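PDB 1H12: endo-1,4-beta-xylanase from Pseudoalteromonas haloplanktis, which hydrolyses internal beta-1,4 linkages of xylan as a cold-adapted family 8 glycoside hydrolase, and probably also acts on cellulose and cereal beta-glucans. Local coordinates for residues Glu147-Phe151 with Phe208-Phe212; Ile286-Leu291 with Asn348-Ala354. All coordinates share one frame; numbering follows the deposited sequence. Where two conformers were deposited one is given.

Contact 1: residues Glu147-Phe151 with Phe208-Phe212; sequences EYFAF and FYDYF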
loop_
_atom_site.group_PDB
_atom_site.type_symbol
_atom_site.label_atom_id
_atom_site.label_comp_id
_atom_site.label_asym_id
_atom_site.label_seq_id
_atom_site.Cartn_x
_atom_site.Cartn_y
_atom_site.Cartn_z
ATOM N N GLU A 147 0.474 -5.667 -7.477
ATOM C CA GLU A 147 -0.907 -5.267 -7.301
ATOM C C GLU A 147 -1.120 -3.781 -7.563
ATOM O O GLU A 147 -2.051 -3.382 -8.276
ATOM C CB GLU A 147 -1.419 -5.633 -5.898
ATOM C CG GLU A 147 -1.449 -7.115 -5.622
ATOM C CD GLU A 147 -2.053 -7.472 -4.300
ATOM O OE1 GLU A 147 -1.577 -6.827 -3.282
ATOM O OE2 GLU A 147 -2.948 -8.303 -4.199
ATOM N N TYR A 148 -0.289 -2.940 -6.935
ATOM C CA TYR A 148 -0.390 -1.502 -7.140
ATOM C C TYR A 148 -0.023 -1.112 -8.565
ATOM O O TYR A 148 -0.620 -0.183 -9.115
ATOM C CB TYR A 148 0.424 -0.719 -6.117
ATOM C CG TYR A 148 -0.284 -0.396 -4.826
ATOM C CD1 TYR A 148 -1.009 0.775 -4.709
ATOM C CD2 TYR A 148 -0.222 -1.239 -3.729
ATOM C CE1 TYR A 148 -1.584 1.138 -3.526
ATOM C CE2 TYR A 148 -0.851 -0.898 -2.534
ATOM C CZ TYR A 148 -1.522 0.312 -2.443
ATOM O OH TYR A 148 -2.110 0.718 -1.264
ATOM N N PHE A 149 0.970 -1.778 -9.201
ATOM C CA PHE A 149 1.266 -1.449 -10.567
ATOM C C PHE A 149 0.046 -1.668 -11.449
ATOM O O PHE A 149 -0.292 -0.835 -12.298
ATOM C CB PHE A 149 2.419 -2.294 -11.156
ATOM C CG PHE A 149 3.832 -1.980 -10.687
ATOM C CD1 PHE A 149 4.315 -0.676 -10.633
ATOM C CD2 PHE A 149 4.721 -2.995 -10.410
ATOM C CE1 PHE A 149 5.616 -0.418 -10.304
ATOM C CE2 PHE A 149 6.037 -2.733 -10.082
ATOM C CZ PHE A 149 6.480 -1.427 -10.025
ATOM N N ALA A 150 -0.612 -2.839 -11.288
ATOM C CA ALA A 150 -1.798 -3.117 -12.107
ATOM C C ALA A 150 -2.881 -2.086 -11.881
ATOM O O ALA A 150 -3.503 -1.587 -12.825
ATOM C CB ALA A 150 -2.316 -4.500 -11.792
ATOM N N PHE A 151 -3.132 -1.781 -10.614
ATOM C CA PHE A 151 -4.114 -0.770 -10.242
ATOM C C PHE A 151 -3.787 0.577 -10.909
ATOM O O PHE A 151 -4.644 1.223 -11.525
ATOM C CB PHE A 151 -4.164 -0.637 -8.726
ATOM C CG PHE A 151 -5.121 0.410 -8.248
ATOM C CD1 PHE A 151 -6.506 0.213 -8.266
ATOM C CD2 PHE A 151 -4.655 1.616 -7.764
ATOM C CE1 PHE A 151 -7.382 1.171 -7.876
ATOM C CE2 PHE A 151 -5.515 2.594 -7.338
ATOM C CZ PHE A 151 -6.897 2.380 -7.401
ATOM N N PHE A 208 -9.398 -3.282 -4.688
ATOM C CA PHE A 208 -8.617 -3.341 -5.927
ATOM C C PHE A 208 -9.084 -4.512 -6.797
ATOM O O PHE A 208 -9.143 -4.390 -8.009
ATOM C CB PHE A 208 -7.109 -3.487 -5.665
ATOM C CG PHE A 208 -6.382 -2.237 -5.239
ATOM C CD1 PHE A 208 -7.028 -1.058 -4.948
ATOM C CD2 PHE A 208 -4.991 -2.273 -5.169
ATOM C CE1 PHE A 208 -6.299 0.060 -4.552
ATOM C CE2 PHE A 208 -4.285 -1.186 -4.754
ATOM C CZ PHE A 208 -4.924 -0.012 -4.439
ATOM N N TYR A 209 -9.362 -5.655 -6.177
ATOM C CA TYR A 209 -9.741 -6.833 -6.948
ATOM C C TYR A 209 -11.104 -6.612 -7.617
ATOM O O TYR A 209 -11.320 -7.054 -8.752
ATOM C CB TYR A 209 -9.742 -8.073 -6.081
ATOM C CG TYR A 209 -8.484 -8.243 -5.247
ATOM C CD1 TYR A 209 -7.217 -8.164 -5.771
ATOM C CD2 TYR A 209 -8.611 -8.477 -3.891
ATOM C CE1 TYR A 209 -6.111 -8.321 -4.970
ATOM C CE2 TYR A 209 -7.489 -8.624 -3.081
ATOM C CZ TYR A 209 -6.253 -8.548 -3.600
ATOM O OH TYR A 209 -5.189 -8.668 -2.723
ATOM N N ASP A 210 -12.040 -5.939 -6.924
ATOM C CA ASP A 210 -13.300 -5.601 -7.560
ATOM C C ASP A 210 -13.114 -4.660 -8.725
ATOM O O ASP A 210 -13.781 -4.800 -9.751
ATOM C CB ASP A 210 -14.216 -4.946 -6.515
ATOM C CG ASP A 210 -14.807 -5.918 -5.535
ATOM O OD1 ASP A 210 -15.428 -6.887 -6.031
ATOM O OD2 ASP A 210 -14.689 -5.751 -4.323
ATOM N N TYR A 211 -12.191 -3.691 -8.598
ATOM C CA TYR A 211 -11.864 -2.802 -9.710
ATOM C C TYR A 211 -11.231 -3.614 -10.865
ATOM O O TYR A 211 -11.598 -3.416 -12.034
ATOM C CB TYR A 211 -10.891 -1.730 -9.173
ATOM C CG TYR A 211 -10.375 -0.769 -10.201
ATOM C CD1 TYR A 211 -11.157 0.221 -10.738
ATOM C CD2 TYR A 211 -9.057 -0.846 -10.633
ATOM C CE1 TYR A 211 -10.652 1.096 -11.701
ATOM C CE2 TYR A 211 -8.536 0.060 -11.530
ATOM C CZ TYR A 211 -9.344 0.996 -12.115
ATOM O OH TYR A 211 -8.803 1.808 -13.091
ATOM N N PHE A 212 -10.327 -4.530 -10.563
ATOM C CA PHE A 212 -9.748 -5.350 -11.613
ATOM C C PHE A 212 -10.865 -6.098 -12.367
ATOM O O PHE A 212 -10.881 -6.142 -13.593
ATOM C CB PHE A 212 -8.783 -6.358 -11.057
ATOM C CG PHE A 212 -7.544 -5.807 -10.340
ATOM C CD1 PHE A 212 -7.113 -4.536 -10.522
ATOM C CD2 PHE A 212 -6.795 -6.632 -9.543
ATOM C CE1 PHE A 212 -5.966 -4.067 -9.898
ATOM C CE2 PHE A 212 -5.664 -6.188 -8.899
ATOM C CZ PHE A 212 -5.240 -4.892 -9.073
#
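The helical segments 147-151 and 208-212 come closest at Phe151 and Phe208, their CA atoms 6.7 Å apart. Their axes keep 10.7 Å apart and run at 44° to each other, a spacing that aromatic side chains fill. The rings of Phe151 and Phe208 lie face to face, centroids 3.9 Å apart and planes at only 8°. Phe151 reaches this position with CG anti to its own N (chi1 178°), and its CB sits over the Phe208 face. Phe208 turns its CE2/CZ edge onto the face of Tyr148 in a T-shaped pair with nearly perpendicular planes, while Phe151 presents an edge to Tyr211 in an offset edge-to-face contact. Phe212 abuts the backbone of 147-151, its ring edge at CZ near Glu147 O, with Ala150 CB close by. The one hydrogen bond across the pair runs from Tyr209 OH to the syn side of Glu147 OE2 at 2.7 Å, tilted from the carboxylate plane. With an alanine replacing Phe151, one face of Phe208 would probably lose its stacking partner and Tyr211 the edge turned toward it. Tyr148, Phe151, Phe208 and Tyr211 form a buried aromatic cluster, extended by Phe399 and Trp82, packing helix 143-160 against 206-215 within the (alpha/alpha)6 barrel of glycoside hydrolase family 8.

Contact 2: residues Ile286-Leu291 with Asn348-Ala354; sequences IMNVGL and NAVALLA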
loop_
_atom_site.group_PDB
_atom_site.type_symbol
_atom_site.label_atom_id
_atom_site.label_comp_id
_atom_site.label_asym_id
_atom_site.label_seq_id
_atom_site.Cartn_x
_atom_site.Cartn_y
_atom_site.Cartn_z
ATOM N N ILE A 286 -4.852 -1.872 8.502
ATOM C CA ILE A 286 -6.057 -1.103 8.776
ATOM C C ILE A 286 -6.237 0.086 7.810
ATOM O O ILE A 286 -7.358 0.521 7.581
ATOM C CB ILE A 286 -6.254 -0.724 10.235
ATOM C CG1 ILE A 286 -5.189 0.262 10.769
ATOM C CG2 ILE A 286 -6.386 -1.992 11.085
ATOM C CD1 ILE A 286 -5.510 0.786 12.172
ATOM N N MET A 287 -5.145 0.555 7.205
ATOM C CA MET A 287 -5.257 1.493 6.095
ATOM C C MET A 287 -6.069 0.853 4.946
ATOM O O MET A 287 -6.975 1.493 4.402
ATOM C CB MET A 287 -3.866 1.889 5.613
ATOM C CG MET A 287 -3.803 2.864 4.518
ATOM S SD MET A 287 -2.131 3.155 3.990
ATOM C CE MET A 287 -1.514 1.850 3.308
ATOM N N ASN A 288 -5.720 -0.379 4.604
ATOM C CA ASN A 288 -6.419 -1.098 3.561
ATOM C C ASN A 288 -7.872 -1.358 3.919
ATOM O O ASN A 288 -8.740 -1.343 3.050
ATOM C CB ASN A 288 -5.729 -2.413 3.272
ATOM C CG ASN A 288 -4.348 -2.287 2.706
ATOM O OD1 ASN A 288 -3.991 -1.257 2.096
ATOM N ND2 ASN A 288 -3.556 -3.344 2.854
ATOM N N VAL A 289 -8.149 -1.637 5.189
ATOM C CA VAL A 289 -9.529 -1.828 5.654
ATOM C C VAL A 289 -10.318 -0.515 5.473
ATOM O O VAL A 289 -11.456 -0.547 5.015
ATOM C CB VAL A 289 -9.556 -2.352 7.088
ATOM C CG1 VAL A 289 -10.977 -2.411 7.628
ATOM C CG2 VAL A 289 -8.924 -3.718 7.185
ATOM N N GLY A 290 -9.723 0.609 5.843
ATOM C CA GLY A 290 -10.355 1.919 5.603
ATOM C C GLY A 290 -10.621 2.152 4.116
ATOM O O GLY A 290 -11.692 2.618 3.725
ATOM N N LEU A 291 -9.611 1.888 3.276
ATOM C CA LEU A 291 -9.760 1.999 1.854
ATOM C C LEU A 291 -10.964 1.178 1.368
ATOM O O LEU A 291 -11.816 1.662 0.635
ATOM C CB LEU A 291 -8.438 1.588 1.177
ATOM C CG LEU A 291 -8.330 1.640 -0.314
ATOM C CD1 LEU A 291 -6.852 1.451 -0.691
ATOM C CD2 LEU A 291 -9.169 0.629 -1.070
ATOM N N ASN A 348 -2.987 4.980 10.010
ATOM C CA ASN A 348 -4.036 4.960 10.997
ATOM C C ASN A 348 -5.105 6.015 10.708
ATOM O O ASN A 348 -6.276 5.830 11.035
ATOM C CB ASN A 348 -3.457 5.101 12.397
ATOM C CG ASN A 348 -2.643 3.893 12.795
ATOM O OD1 ASN A 348 -2.871 2.792 12.239
ATOM N ND2 ASN A 348 -1.740 4.044 13.788
ATOM N N ALA A 349 -4.712 7.153 10.096
ATOM C CA ALA A 349 -5.693 8.151 9.696
ATOM C C ALA A 349 -6.625 7.606 8.590
ATOM O O ALA A 349 -7.826 7.874 8.596
ATOM C CB ALA A 349 -5.022 9.408 9.275
ATOM N N VAL A 350 -6.069 6.858 7.626
ATOM C CA VAL A 350 -6.892 6.292 6.586
ATOM C C VAL A 350 -7.869 5.283 7.139
ATOM O O VAL A 350 -9.014 5.162 6.674
ATOM C CB VAL A 350 -6.046 5.683 5.459
ATOM C CG1 VAL A 350 -6.883 5.054 4.405
ATOM C CG2 VAL A 350 -5.107 6.728 4.891
ATOM N N ALA A 351 -7.435 4.536 8.153
ATOM C CA ALA A 351 -8.285 3.565 8.801
ATOM C C ALA A 351 -9.582 4.151 9.331
ATOM O O ALA A 351 -10.580 3.451 9.470
ATOM C CB ALA A 351 -7.552 2.903 9.964
ATOM N N LEU A 352 -9.553 5.452 9.634
ATOM C CA LEU A 352 -10.749 6.146 10.137
ATOM C C LEU A 352 -11.922 6.113 9.221
ATOM O O LEU A 352 -13.060 6.321 9.670
ATOM C CB LEU A 352 -10.406 7.583 10.520
ATOM C CG LEU A 352 -9.362 7.727 11.613
ATOM C CD1 LEU A 352 -9.029 9.211 11.745
ATOM C CD2 LEU A 352 -9.869 7.121 12.936
ATOM N N LEU A 353 -11.730 5.836 7.937
ATOM C CA LEU A 353 -12.841 5.661 7.005
ATOM C C LEU A 353 -13.717 4.460 7.346
ATOM O O LEU A 353 -14.808 4.335 6.804
ATOM C CB LEU A 353 -12.311 5.615 5.583
ATOM C CG LEU A 353 -11.673 6.893 5.083
ATOM C CD1 LEU A 353 -10.776 6.668 3.886
ATOM C CD2 LEU A 353 -12.768 7.930 4.725
ATOM N N ALA A 354 -13.256 3.590 8.234
ATOM C CA ALA A 354 -14.047 2.485 8.764
ATOM C C ALA A 354 -14.364 2.658 10.250
ATOM O O ALA A 354 -15.027 1.774 10.803
ATOM C CB ALA A 354 -13.349 1.139 8.561
#
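Asn348 opens the second segment by bringing OD1 to within 3.3 Å of Ile286 CD1, a polar atom against a methyl; its amide ND2 is hydrogen-bonded to Tyr325 OH. In Ile286, chi1 of 66° puts CG1 on this side, between the backbone N and the carbonyl carbon, and the extended chi2 (172°) carries CD1 on to the asparagine. Val350 comes next and packs its branched CB against Met287 CG at 3.7 Å, with CG1 also resting on Met287 O. Ala351 then forms the closest CA pair across the segments: its CA is 4.1 Å from Gly290 CA. Its methyl lies against Ile286 CG1 and O, and its CA makes a CA-H...O contact with Ile286 O at 3.4 Å. Such proximity depends on the glycine, since a CB at Gly290 would run into Val350 O and Ala351 CA. In the 3-10 segment 352-354, Leu353 sets its CB 3.6 Å from Gly290 O, and Ala354 finishes the seam with its methyl 4.4 Å from Val289 CG1. No hydrogen bond crosses; the join is small-residue backbone packing flanked by aliphatic groups. Helices 283-296 and 342-351 meet here between helix 300-318, which touches Ile286, Asn348 and Ala354, and helix 379-392, which touches Met287, Leu291 and Val350; helix 358-369 covers Asn348 and Leu352.

In the fold
Both contacts are buried in the (alpha/alpha)6 barrel of the family 8 enzyme, their centres 18 Å apart, and both segments of contact 1 precede those of contact 2 in the sequence. They join different helices: 143-160 with 206-215 in one, 283-296 with 342-351 in the other. Their chemistry contrasts. Contact 1 spaces its backbones with large rings and adds a buried tyrosine-carboxylate bond, whereas contact 2 lets backbones nearly touch at a glycine and has no hydrogen bond across it. The two packings adjoin where Phe208 CE1 meets Leu291 CD1 at 4.1 Å. The Asn348 side chain in contact 2 is about 12 Å from the bound xylose.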